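Local coordinates for protein 6-phosphogluconate dehydrogenase NAD-binding (Dyadobacter fermentans, PDB 4GBJ) that is probably an NAD(P)-dependent oxidoreductase of the 6-phosphogluconate and 3-hydroxyisobutyrate dehydrogenase type, binding its dinucleotide cofactor through a Rossmann domain, at residues B[50-53]-B[57-60]; B[64-69]-B[150-155]; B[73-78]-B[105-110]; B[179-184]-B[280-285]; B[191-196]-B[291-296]. All blocks are in the same frame, centred on the assembly; numbering follows the deposited sequence.

Interaction 1: residues B[50-53]-B[57-60]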
# COMPACT_ATOMS: atom_id res chain seq x y z
N THR B 50 -2.30 4.87 41.42
CA THR B 50 -2.56 6.05 42.25
C THR B 50 -2.71 7.26 41.28
O THR B 50 -2.12 7.26 40.20
CB THR B 50 -1.45 6.22 43.30
OG1 THR B 50 -0.18 5.95 42.69
CG2 THR B 50 -1.63 5.27 44.48
N VAL B 51 -3.52 8.26 41.65
CA VAL B 51 -3.80 9.44 40.83
C VAL B 51 -3.29 10.68 41.53
O VAL B 51 -3.34 10.74 42.76
CB VAL B 51 -5.33 9.53 40.55
CG1 VAL B 51 -5.73 10.88 39.97
CG2 VAL B 51 -5.77 8.42 39.62
N VAL B 52 -2.82 11.68 40.76
CA VAL B 52 -2.39 12.97 41.32
C VAL B 52 -3.10 14.09 40.56
O VAL B 52 -3.52 13.90 39.43
CB VAL B 52 -0.85 13.18 41.35
CG1 VAL B 52 -0.19 12.22 42.33
CG2 VAL B 52 -0.22 13.08 39.97
N GLU B 53 -3.24 15.24 41.21
CA GLU B 53 -3.92 16.41 40.67
C GLU B 53 -3.04 17.18 39.67
O GLU B 53 -3.58 17.73 38.71
CB GLU B 53 -4.35 17.34 41.83
CG GLU B 53 -5.37 18.39 41.43
CD GLU B 53 -5.96 19.11 42.62
OE1 GLU B 53 -5.18 19.49 43.52
OE2 GLU B 53 -7.20 19.28 42.66
N ASP B 57 3.67 16.18 40.53
CA ASP B 57 3.52 15.35 41.73
C ASP B 57 3.67 13.86 41.42
O ASP B 57 3.89 13.07 42.33
CB ASP B 57 2.16 15.61 42.39
CG ASP B 57 1.89 17.04 42.84
OD1 ASP B 57 2.87 17.76 43.18
OD2 ASP B 57 0.69 17.42 42.94
N ALA B 58 3.54 13.47 40.14
CA ALA B 58 3.66 12.09 39.66
C ALA B 58 5.14 11.68 39.43
O ALA B 58 5.45 10.49 39.43
CB ALA B 58 2.89 11.96 38.34
N ILE B 59 6.02 12.67 39.22
CA ILE B 59 7.43 12.44 38.87
C ILE B 59 8.30 12.10 40.06
O ILE B 59 8.21 12.76 41.08
CB ILE B 59 8.04 13.68 38.13
CG1 ILE B 59 7.20 14.05 36.90
CG2 ILE B 59 9.48 13.41 37.72
CD1 ILE B 59 7.17 13.02 35.83
N THR B 60 9.15 11.09 39.90
CA THR B 60 10.14 10.67 40.88
C THR B 60 11.53 10.99 40.33
O THR B 60 11.86 10.47 39.27
CB THR B 60 10.02 9.15 41.17
OG1 THR B 60 8.74 8.86 41.72
CG2 THR B 60 11.09 8.64 42.15
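Val52 spreads its two methyl branches over Asp57 and Ala58 in the returning loop, one against Ala58 and the other beside Asp57. CG2 lies 3.7 Å from Ala58 CB and 3.8 Å from Ala58 N, so it covers both the methyl and the peptide nitrogen of that residue. CG1 rests 4.1 Å from Asp57 CB, while the two beta carbons, Val52 CB and Asp57 CB, stand 4.0 Å apart. With chi1 at -67°, CG2 falls between the backbone N and the carbonyl carbon and CG1 beside the N, which turns the fork of the valine squarely onto the loop. A beta-branched residue suits this place because it is at home in extended backbone and offers two contact points at once. Alanine suits the other side, since its buried methyl lets the loop come close. Asp57 contributes mainly its CB methylene, and its exposed carboxylate can remain hydrated. Glu53 also carries a negative charge here, with Glu53 OE1 6.3 Å from Asp57 OD2, a separation at which solvent would probably blunt the repulsion.

Behind this first shell, Glu53 O accepts a hydrogen bond from Trp34 NE1, and Thr50 OG1 bonds to Leu31 O. Val52 is tied to Val33 through the backbone. The contact thus turns the chain back after the edge strand of the Rossmann sheet that includes Thr50 and Val51. Val52 and Ala58 both pack on Val32 of strand 31-34, Ala58 reaches on to strand 8-11, and Ile59 wedges against helix 81-87.

Interaction 2: residues B[64-69]-B[150-155]. With NA (sodium ion), chain E.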
# COMPACT_ATOMS: atom_id res chain seq x y z
N ILE B 64 10.98 6.68 36.04
CA ILE B 64 10.49 6.53 34.67
C ILE B 64 9.18 7.27 34.52
O ILE B 64 8.31 7.15 35.37
CB ILE B 64 10.30 5.03 34.31
CG1 ILE B 64 11.65 4.29 34.29
CG2 ILE B 64 9.58 4.87 32.96
CD1 ILE B 64 11.52 2.82 34.63
N VAL B 65 9.01 8.02 33.43
CA VAL B 65 7.73 8.67 33.16
C VAL B 65 7.35 8.35 31.71
O VAL B 65 8.16 8.47 30.83
CB VAL B 65 7.71 10.19 33.45
CG1 VAL B 65 8.85 10.93 32.73
CG2 VAL B 65 6.35 10.78 33.05
N PHE B 66 6.14 7.88 31.50
CA PHE B 66 5.60 7.67 30.16
C PHE B 66 4.67 8.81 29.86
O PHE B 66 3.97 9.23 30.78
CB PHE B 66 4.81 6.36 30.06
CG PHE B 66 5.63 5.10 29.94
CD1 PHE B 66 5.70 4.41 28.75
CD2 PHE B 66 6.34 4.60 31.03
CE1 PHE B 66 6.49 3.27 28.62
CE2 PHE B 66 7.11 3.45 30.90
CZ PHE B 66 7.20 2.80 29.70
N SER B 67 4.61 9.29 28.61
CA SER B 67 3.61 10.27 28.22
C SER B 67 3.00 9.89 26.89
O SER B 67 3.67 9.37 25.99
CB SER B 67 4.18 11.68 28.16
OG SER B 67 5.09 11.86 27.08
N VAL B 68 1.71 10.15 26.77
CA VAL B 68 1.04 9.92 25.49
C VAL B 68 -0.01 11.00 25.42
O VAL B 68 -0.93 11.05 26.25
CB VAL B 68 0.53 8.49 25.27
CG1 VAL B 68 -0.48 8.06 26.30
CG2 VAL B 68 -0.06 8.34 23.87
N LEU B 69 0.27 11.99 24.55
CA LEU B 69 -0.54 13.19 24.41
C LEU B 69 -0.85 13.44 22.95
O LEU B 69 -0.34 12.75 22.08
CB LEU B 69 0.19 14.35 25.06
CG LEU B 69 0.53 14.14 26.56
CD1 LEU B 69 1.52 15.16 27.05
CD2 LEU B 69 -0.71 14.25 27.44
N LYS B 150 12.87 -1.03 27.71
CA LYS B 150 12.46 -2.06 26.75
C LYS B 150 11.67 -3.18 27.40
O LYS B 150 10.66 -3.58 26.85
CB LYS B 150 13.66 -2.65 25.98
CG LYS B 150 13.24 -3.73 25.00
CD LYS B 150 14.29 -4.00 23.96
CE LYS B 150 13.92 -5.20 23.09
NZ LYS B 150 15.04 -5.57 22.19
N PRO B 151 12.08 -3.69 28.58
CA PRO B 151 11.29 -4.77 29.22
C PRO B 151 9.89 -4.31 29.64
O PRO B 151 8.99 -5.12 29.69
CB PRO B 151 12.13 -5.17 30.43
CG PRO B 151 13.42 -4.47 30.31
CD PRO B 151 13.25 -3.32 29.41
N ILE B 152 9.70 -2.99 29.89
CA ILE B 152 8.38 -2.49 30.26
C ILE B 152 7.47 -2.47 29.00
O ILE B 152 6.35 -2.95 29.06
CB ILE B 152 8.44 -1.10 30.92
CG1 ILE B 152 9.40 -1.10 32.17
CG2 ILE B 152 7.02 -0.68 31.37
CD1 ILE B 152 9.81 0.27 32.61
N VAL B 153 7.93 -1.88 27.90
CA VAL B 153 7.08 -1.72 26.70
C VAL B 153 6.78 -3.05 26.00
O VAL B 153 5.75 -3.13 25.36
CB VAL B 153 7.61 -0.67 25.72
CG1 VAL B 153 7.93 0.62 26.46
CG2 VAL B 153 8.82 -1.15 24.92
N GLU B 154 7.61 -4.11 26.21
CA GLU B 154 7.35 -5.45 25.66
C GLU B 154 6.01 -6.00 26.13
O GLU B 154 5.47 -6.88 25.50
CB GLU B 154 8.47 -6.44 26.05
CG GLU B 154 9.68 -6.32 25.14
CD GLU B 154 10.92 -7.11 25.50
OE1 GLU B 154 11.11 -7.48 26.68
OE2 GLU B 154 11.72 -7.36 24.56
N ASN B 155 5.51 -5.51 27.26
CA ASN B 155 4.24 -5.97 27.80
C ASN B 155 3.04 -5.56 26.97
O ASN B 155 2.08 -6.29 26.96
CB ASN B 155 4.06 -5.47 29.23
CG ASN B 155 5.03 -6.15 30.17
OD1 ASN B 155 4.90 -7.33 30.44
ND2 ASN B 155 6.05 -5.45 30.61
NA NA E . 5.15 -8.40 23.89
O HOH W 1 7.33 -7.89 22.86
O HOH W 2 6.75 -9.97 25.40
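Three apolar pairs carry this buried contact between Ile64 and Phe66 on the strand and Ile152 and Val153 on the helix. Ile64 and Ile152 meet tip to tip, their CD1 atoms 3.7 Å apart. The shorter branch of Ile152 is used separately: its CG2 approaches Phe66 CZ obliquely at 3.9 Å. Val153 CG1 meets the same ring at its edge, in the ring plane, 3.7 Å from Phe66 CE1. Phe66 CG lies anti to its carbonyl carbon (chi1 -78°); this directs the ring at the helix, and the length of phenylalanine lets CE1 and CZ reach it. An alanine in place of Phe66 would probably leave Ile152 CG2 and Val153 CG1 without their partner and open a gap between sheet and helix.

Strand 64-67 is central in the Rossmann sheet, hydrogen-bonded to strand 8-11 on one side and to strand 92-95 on the other, and helix 143-153 lies over one face of it. Branched aliphatic residues suit that dry interface; Ile152 also touches Ile8.

The polar bonds involve Ile152, Glu154 and Asn155. Ile152 O takes two donors from the same face of its carbonyl plane, Asn155 N and Asn155 ND2, the latter at 3.0 Å. A sodium ion is bound by Glu154 O at 2.2 Å, with two waters and Val157 O as further ligands.

Interaction 3: residues B[73-78]-B[105-110]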
# COMPACT_ATOMS: atom_id res chain seq x y z
N ALA B 73 2.37 20.59 20.90
CA ALA B 73 2.15 21.62 21.91
C ALA B 73 1.78 21.01 23.27
O ALA B 73 2.21 21.54 24.28
CB ALA B 73 1.08 22.61 21.46
N ALA B 74 0.99 19.92 23.30
CA ALA B 74 0.64 19.28 24.56
C ALA B 74 1.91 18.73 25.28
O ALA B 74 2.03 18.86 26.49
CB ALA B 74 -0.36 18.16 24.34
N VAL B 75 2.88 18.20 24.53
CA VAL B 75 4.10 17.62 25.14
C VAL B 75 4.99 18.74 25.65
O VAL B 75 5.54 18.66 26.77
CB VAL B 75 4.85 16.68 24.16
CG1 VAL B 75 6.10 16.11 24.82
CG2 VAL B 75 3.94 15.54 23.71
N GLU B 76 5.15 19.80 24.87
CA GLU B 76 5.98 20.94 25.27
C GLU B 76 5.40 21.67 26.48
O GLU B 76 6.17 22.12 27.33
CB GLU B 76 6.13 21.93 24.13
CG GLU B 76 6.99 21.39 23.00
CD GLU B 76 6.96 22.29 21.77
OE1 GLU B 76 6.62 23.49 21.91
OE2 GLU B 76 7.25 21.80 20.66
N GLU B 77 4.06 21.80 26.56
CA GLU B 77 3.38 22.49 27.69
C GLU B 77 3.60 21.72 28.98
O GLU B 77 3.74 22.29 30.05
CB GLU B 77 1.87 22.62 27.39
CG GLU B 77 0.93 22.87 28.58
CD GLU B 77 -0.54 22.91 28.22
OE1 GLU B 77 -0.93 22.30 27.20
OE2 GLU B 77 -1.32 23.53 28.98
N LEU B 78 3.56 20.40 28.89
CA LEU B 78 3.71 19.57 30.06
C LEU B 78 5.17 19.42 30.46
O LEU B 78 5.48 19.51 31.64
CB LEU B 78 3.11 18.20 29.76
CG LEU B 78 2.98 17.29 30.96
CD1 LEU B 78 2.16 17.96 32.05
CD2 LEU B 78 2.38 15.97 30.55
N ARG B 105 13.86 16.09 19.45
CA ARG B 105 15.27 16.45 19.59
C ARG B 105 15.42 17.67 20.49
O ARG B 105 16.34 17.70 21.28
CB ARG B 105 15.89 16.72 18.22
CG ARG B 105 15.96 15.48 17.32
CD ARG B 105 16.21 15.92 15.86
NE ARG B 105 16.32 14.76 14.97
CZ ARG B 105 16.00 14.74 13.67
NH1 ARG B 105 15.56 15.84 13.06
NH2 ARG B 105 16.13 13.62 12.97
N GLN B 106 14.50 18.64 20.41
CA GLN B 106 14.53 19.85 21.26
C GLN B 106 14.31 19.48 22.70
O GLN B 106 15.10 19.86 23.54
CB GLN B 106 13.45 20.84 20.83
CG GLN B 106 13.76 21.63 19.58
CD GLN B 106 12.56 22.47 19.16
OE1 GLN B 106 11.48 22.43 19.79
NE2 GLN B 106 12.73 23.26 18.10
N LEU B 107 13.25 18.70 22.98
CA LEU B 107 12.95 18.24 24.34
C LEU B 107 14.05 17.35 24.89
O LEU B 107 14.41 17.50 26.06
CB LEU B 107 11.61 17.50 24.40
CG LEU B 107 10.39 18.39 24.17
CD1 LEU B 107 9.19 17.56 23.85
CD2 LEU B 107 10.13 19.30 25.38
N ALA B 108 14.62 16.47 24.06
CA ALA B 108 15.72 15.58 24.50
C ALA B 108 16.90 16.35 24.95
O ALA B 108 17.60 15.96 25.91
CB ALA B 108 16.14 14.63 23.36
N GLN B 109 17.14 17.47 24.27
CA GLN B 109 18.25 18.36 24.64
C GLN B 109 18.00 18.90 26.08
O GLN B 109 18.88 18.82 26.92
CB GLN B 109 18.41 19.48 23.57
CG GLN B 109 19.87 19.70 23.15
CD GLN B 109 20.74 20.27 24.28
OE1 GLN B 109 20.63 21.47 24.62
NE2 GLN B 109 21.65 19.47 24.84
N VAL B 110 16.77 19.33 26.38
CA VAL B 110 16.42 19.89 27.68
C VAL B 110 16.55 18.82 28.78
O VAL B 110 17.04 19.12 29.86
CB VAL B 110 15.01 20.54 27.69
CG1 VAL B 110 14.62 21.04 29.10
CG2 VAL B 110 14.94 21.69 26.68
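Val75 and Leu107 join two neighbouring helices of the Rossmann domain, each belonging to a crossover between parallel strands of the sheet. Helix segments 73-78 and 105-110 run nearly parallel, at 13°, but their axes come no closer than 11.4 Å. Side chains fill the space between the axes, most of it by the longer leucine.

Leucine suits the task: its chi1 of -69° sets CG anti to the carbonyl carbon, and the chain then extends across to the other helix. Val75 answers with CG1, which is anti to the backbone N. The two side chains meet at a slant, Val75 CG1 lying 3.5 Å from Leu107 CD1. Both are buried; Leu107 also packs on Tyr118 of strand 117-124, and Val75 on Ser97, so the pair faces inward.

Outward, the interface gives way to solvent-facing polar residues, Glu76 and Gln106. Nearby, Arg105 forms a salt bridge with Asp166 and a hydrogen bond to Asn198 of the second subunit. The other methyl of the leucine fork lies looser, Leu107 CD2 being 4.5 Å from Glu76 CG, while Glu76 OE2 and Gln106 OE1 remain 4.4 Å apart.

Interaction 4: residues B[179-184]-B[280-285]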
# COMPACT_ATOMS: atom_id res chain seq x y z
N PHE B 179 2.24 8.40 6.70
CA PHE B 179 2.28 8.89 5.32
C PHE B 179 1.92 7.76 4.37
O PHE B 179 1.13 7.98 3.47
CB PHE B 179 3.66 9.50 4.98
CG PHE B 179 4.04 9.49 3.53
CD1 PHE B 179 3.47 10.40 2.64
CD2 PHE B 179 4.96 8.57 3.04
CE1 PHE B 179 3.86 10.41 1.31
CE2 PHE B 179 5.30 8.55 1.70
CZ PHE B 179 4.77 9.47 0.85
N MSE B 180 2.45 6.56 4.59
CA MSE B 180 2.17 5.43 3.70
C MSE B 180 0.74 4.97 3.87
O MSE B 180 0.11 4.58 2.89
CB MSE B 180 3.12 4.27 3.92
CG MSE B 180 4.47 4.58 3.34
SE MSE B 180 5.84 3.21 3.52
CE MSE B 180 5.03 1.74 2.57
N ILE B 181 0.18 5.09 5.09
CA ILE B 181 -1.23 4.74 5.29
C ILE B 181 -2.10 5.69 4.47
O ILE B 181 -3.00 5.23 3.77
CB ILE B 181 -1.63 4.71 6.75
CG1 ILE B 181 -0.91 3.56 7.50
CG2 ILE B 181 -3.20 4.56 6.88
CD1 ILE B 181 -0.99 3.73 9.07
N ALA B 182 -1.81 7.00 4.53
CA ALA B 182 -2.54 8.06 3.81
C ALA B 182 -2.41 7.86 2.30
O ALA B 182 -3.42 8.03 1.58
CB ALA B 182 -2.03 9.44 4.22
N CYS B 183 -1.23 7.48 1.81
CA CYS B 183 -1.05 7.14 0.38
C CYS B 183 -1.91 5.94 -0.02
O CYS B 183 -2.42 5.91 -1.12
CB CYS B 183 0.41 6.87 0.06
SG CYS B 183 1.47 8.30 0.14
N SER B 184 -2.02 4.96 0.85
CA SER B 184 -2.83 3.75 0.58
C SER B 184 -4.26 4.13 0.43
O SER B 184 -4.93 3.65 -0.48
CB SER B 184 -2.62 2.71 1.69
OG SER B 184 -1.22 2.46 1.75
N LEU B 280 -15.73 13.73 9.99
CA LEU B 280 -15.59 12.38 9.48
C LEU B 280 -14.27 11.78 9.93
O LEU B 280 -13.43 12.50 10.42
CB LEU B 280 -15.67 12.40 7.95
CG LEU B 280 -17.00 12.97 7.36
CD1 LEU B 280 -16.99 12.84 5.84
CD2 LEU B 280 -18.22 12.25 7.90
N ASP B 281 -14.06 10.48 9.71
CA ASP B 281 -12.79 9.84 9.95
C ASP B 281 -11.75 10.38 8.95
O ASP B 281 -12.10 10.72 7.82
CB ASP B 281 -12.95 8.32 9.79
CG ASP B 281 -11.73 7.58 10.19
OD1 ASP B 281 -11.42 7.57 11.42
OD2 ASP B 281 -11.02 7.05 9.28
N TRP B 282 -10.48 10.32 9.32
CA TRP B 282 -9.39 10.79 8.46
C TRP B 282 -9.33 10.01 7.15
O TRP B 282 -8.87 10.56 6.18
CB TRP B 282 -8.05 10.76 9.19
CG TRP B 282 -7.41 9.41 9.24
CD1 TRP B 282 -7.91 8.29 9.84
CD2 TRP B 282 -6.08 9.09 8.83
NE1 TRP B 282 -6.98 7.27 9.77
CE2 TRP B 282 -5.85 7.74 9.16
CE3 TRP B 282 -5.06 9.82 8.20
CZ2 TRP B 282 -4.63 7.09 8.89
CZ3 TRP B 282 -3.88 9.17 7.87
CH2 TRP B 282 -3.69 7.81 8.19
N GLY B 283 -9.87 8.79 7.12
CA GLY B 283 -10.01 8.00 5.90
C GLY B 283 -10.78 8.73 4.80
O GLY B 283 -10.62 8.42 3.62
N ALA B 284 -11.63 9.71 5.18
CA ALA B 284 -12.42 10.47 4.21
C ALA B 284 -11.56 11.30 3.28
O ALA B 284 -12.09 11.86 2.35
CB ALA B 284 -13.43 11.36 4.93
N LEU B 285 -10.21 11.32 3.44
CA LEU B 285 -9.37 11.99 2.44
C LEU B 285 -9.64 11.33 1.07
O LEU B 285 -9.53 11.99 0.01
CB LEU B 285 -7.86 11.92 2.82
CG LEU B 285 -7.19 10.54 2.66
CD1 LEU B 285 -6.63 10.32 1.27
CD2 LEU B 285 -6.10 10.36 3.70
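Trp282 reaches from a short 3-10 turn to Ile181 and Ala182 on the long helix. From CB, the chi1 of 80° places CG between the backbone N and the carbonyl carbon and swings the indole toward that helix. The five-membered ring stays near its own turn, with Asp281 OD1 at its edge and in its plane. The far six-membered ring does the touching. CZ3 lies 4.1 Å from Ala182 CB, and CH2 and CZ2 both approach Ile181 CG2, Trp282 CH2 at 3.5 Å. Ile181 and the indole cross at about a right angle, and Ile181 CG2 comes in obliquely. Ala182 is small enough to let the broad ring settle, while the branch of Ile181 fills in beside it.

A leucine in place of Trp282 would probably not span this distance, leaving Ile181 CG2 and Ala182 CB without their aromatic partner and Phe236 without its edge-to-face mate.

Leu285 supplements the contact, its CD1 4.0 Å from Ala182 O. An Asx turn opens the 3-10 segment: Asp281 OD2 accepts from Gly283 N at 3.0 Å, from above the carboxylate plane. Gly283 suits this place because a CB here would crowd Asp281 OD2. Asp281 OD1 takes the backbone N atoms of Ala235 and Phe236.

Met180 and Cys183 of the same helix pack on Met187 of the second subunit. Such a long helix is characteristic of the helical C-terminal domain of this dehydrogenase family; the predicted active-site Lys174 belongs to helix 169-197, its side chain about 6 Å from that of Ile181.

Interaction 5: residues B[191-196]-B[291-296]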
# COMPACT_ATOMS: atom_id res chain seq x y z
N ALA B 191 -8.23 4.52 -7.55
CA ALA B 191 -8.45 3.25 -8.24
C ALA B 191 -9.89 2.83 -8.16
O ALA B 191 -10.45 2.46 -9.20
CB ALA B 191 -7.54 2.16 -7.68
N PHE B 192 -10.53 2.94 -6.97
CA PHE B 192 -11.93 2.50 -6.82
C PHE B 192 -12.90 3.41 -7.50
O PHE B 192 -13.89 2.90 -8.03
CB PHE B 192 -12.33 2.33 -5.37
CG PHE B 192 -11.61 1.30 -4.50
CD1 PHE B 192 -10.58 0.51 -5.02
CD2 PHE B 192 -11.95 1.16 -3.16
CE1 PHE B 192 -9.90 -0.39 -4.20
CE2 PHE B 192 -11.28 0.23 -2.35
CZ PHE B 192 -10.23 -0.51 -2.87
N THR B 193 -12.58 4.71 -7.63
CA THR B 193 -13.37 5.68 -8.39
C THR B 193 -13.25 5.42 -9.87
O THR B 193 -14.26 5.49 -10.55
CB THR B 193 -12.97 7.13 -8.01
OG1 THR B 193 -13.26 7.28 -6.64
CG2 THR B 193 -13.72 8.19 -8.80
N MSE B 194 -12.05 5.11 -10.38
CA MSE B 194 -11.90 4.77 -11.79
C MSE B 194 -12.78 3.57 -12.13
O MSE B 194 -13.42 3.51 -13.20
CB MSE B 194 -10.42 4.44 -12.17
CG MSE B 194 -10.27 3.74 -13.60
SE MSE B 194 -8.37 3.55 -14.02
CE MSE B 194 -7.90 2.01 -12.87
N ALA B 195 -12.75 2.55 -11.25
CA ALA B 195 -13.55 1.34 -11.44
C ALA B 195 -15.04 1.70 -11.40
O ALA B 195 -15.79 1.35 -12.32
CB ALA B 195 -13.20 0.32 -10.35
N GLU B 196 -15.44 2.50 -10.40
CA GLU B 196 -16.84 2.89 -10.25
C GLU B 196 -17.37 3.61 -11.48
O GLU B 196 -18.45 3.30 -11.97
CB GLU B 196 -17.00 3.76 -9.02
CG GLU B 196 -18.43 4.20 -8.78
CD GLU B 196 -18.58 5.08 -7.56
OE1 GLU B 196 -17.55 5.42 -6.93
OE2 GLU B 196 -19.74 5.45 -7.26
N ASP B 291 -15.06 13.37 -5.48
CA ASP B 291 -15.34 14.77 -5.79
C ASP B 291 -14.85 15.17 -7.16
O ASP B 291 -15.59 15.72 -7.94
CB ASP B 291 -14.69 15.70 -4.78
CG ASP B 291 -15.14 15.54 -3.38
OD1 ASP B 291 -16.30 15.11 -3.18
OD2 ASP B 291 -14.38 15.94 -2.46
N ASP B 292 -13.60 14.89 -7.46
CA ASP B 292 -12.97 15.23 -8.74
C ASP B 292 -13.56 14.53 -9.90
O ASP B 292 -13.52 15.08 -10.99
CB ASP B 292 -11.49 14.92 -8.76
CG ASP B 292 -10.65 15.73 -7.82
OD1 ASP B 292 -11.17 16.71 -7.27
OD2 ASP B 292 -9.43 15.44 -7.70
N ALA B 293 -14.11 13.35 -9.70
CA ALA B 293 -14.76 12.59 -10.75
C ALA B 293 -16.28 12.86 -10.83
O ALA B 293 -16.97 12.13 -11.52
CB ALA B 293 -14.51 11.09 -10.54
N GLY B 294 -16.77 13.90 -10.17
CA GLY B 294 -18.17 14.35 -10.19
C GLY B 294 -19.18 13.46 -9.49
O GLY B 294 -20.35 13.48 -9.86
N LEU B 295 -18.75 12.64 -8.53
CA LEU B 295 -19.65 11.70 -7.85
C LEU B 295 -20.15 12.17 -6.49
O LEU B 295 -20.72 11.36 -5.76
CB LEU B 295 -18.95 10.35 -7.63
CG LEU B 295 -18.55 9.65 -8.90
CD1 LEU B 295 -17.73 8.43 -8.59
CD2 LEU B 295 -19.79 9.30 -9.72
N THR B 296 -19.99 13.43 -6.15
CA THR B 296 -20.48 13.93 -4.84
C THR B 296 -22.01 13.83 -4.77
O THR B 296 -22.52 12.86 -4.21
CB THR B 296 -20.00 15.37 -4.57
OG1 THR B 296 -18.58 15.40 -4.63
CG2 THR B 296 -20.46 15.91 -3.21
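Thr193 OG1 is held by two partners, Gly189 O one turn back in its own helix and Arg202 NH1, while the methyl of the same residue, CG2, faces Ala293 and Leu295. That second segment is the close of helix 288-292, ended by a Schellman motif: Leu295 N bonds to Ser290 O, and Gly294 N to Asp291 O at 3.1 Å. Gly294 takes the positive phi of 71° required at this point of the motif, a conformation easy for glycine and costly for residues with a beta carbon.

The reversal brings Ala293 and Leu295 onto helix 169-197 together. Thr193 CG2, anti to its backbone N (chi1 -62° for OG1), presses on Ala293 CB at 3.5 Å, tighter than usual for two carbons, so the small side chain of Ala293 suits its place. Threonine serves doubly here, spending its hydroxyl on the bonds behind and its methyl on the contact in front. The side chains of Leu295 and Thr193 lie antiparallel alongside one another, with Leu295 CD1 4.0 Å from Thr193 CG2.

Arg202 also forms a salt bridge with Glu196 OE1, so one guanidinium ties together the two residues of helix 169-197 that face the turn. Ala293 O accepts from Lys197 NZ, and Ala293 packs on Ala257 of the second subunit, which places this contact beside the dimer interface.

Glu196 is extended throughout, and its carboxylate meets the end of Leu295, the two chains pointing at one another. Leu295 CD1 touches three of its atoms, lying 3.6 Å from Glu196 CD and 3.4 Å from Glu196 OE1.

Overall arrangement
Interactions 1, 2 and 3 lie within the N-terminal Rossmann domain. Interactions 1 and 2 reach the same sheet, their centres 16 Å apart, and touch where Ile59 meets Val65. Interaction 3 falls in the chain between the two halves of interaction 2, about 17 Å away between centres, joined to it by Leu69 packing on helix 72-78. Interactions 4 and 5 follow in sequence, with alternating segments, and share helix 169-197, so the C-terminal part of the chain runs alongside it in the same N-to-C sense; both also touch the second subunit. Interactions 1 and 5 are about 52 Å apart between centres, on opposite sides of the chain's centre, consistent with a cofactor-binding half and a helical, dimer-forming half.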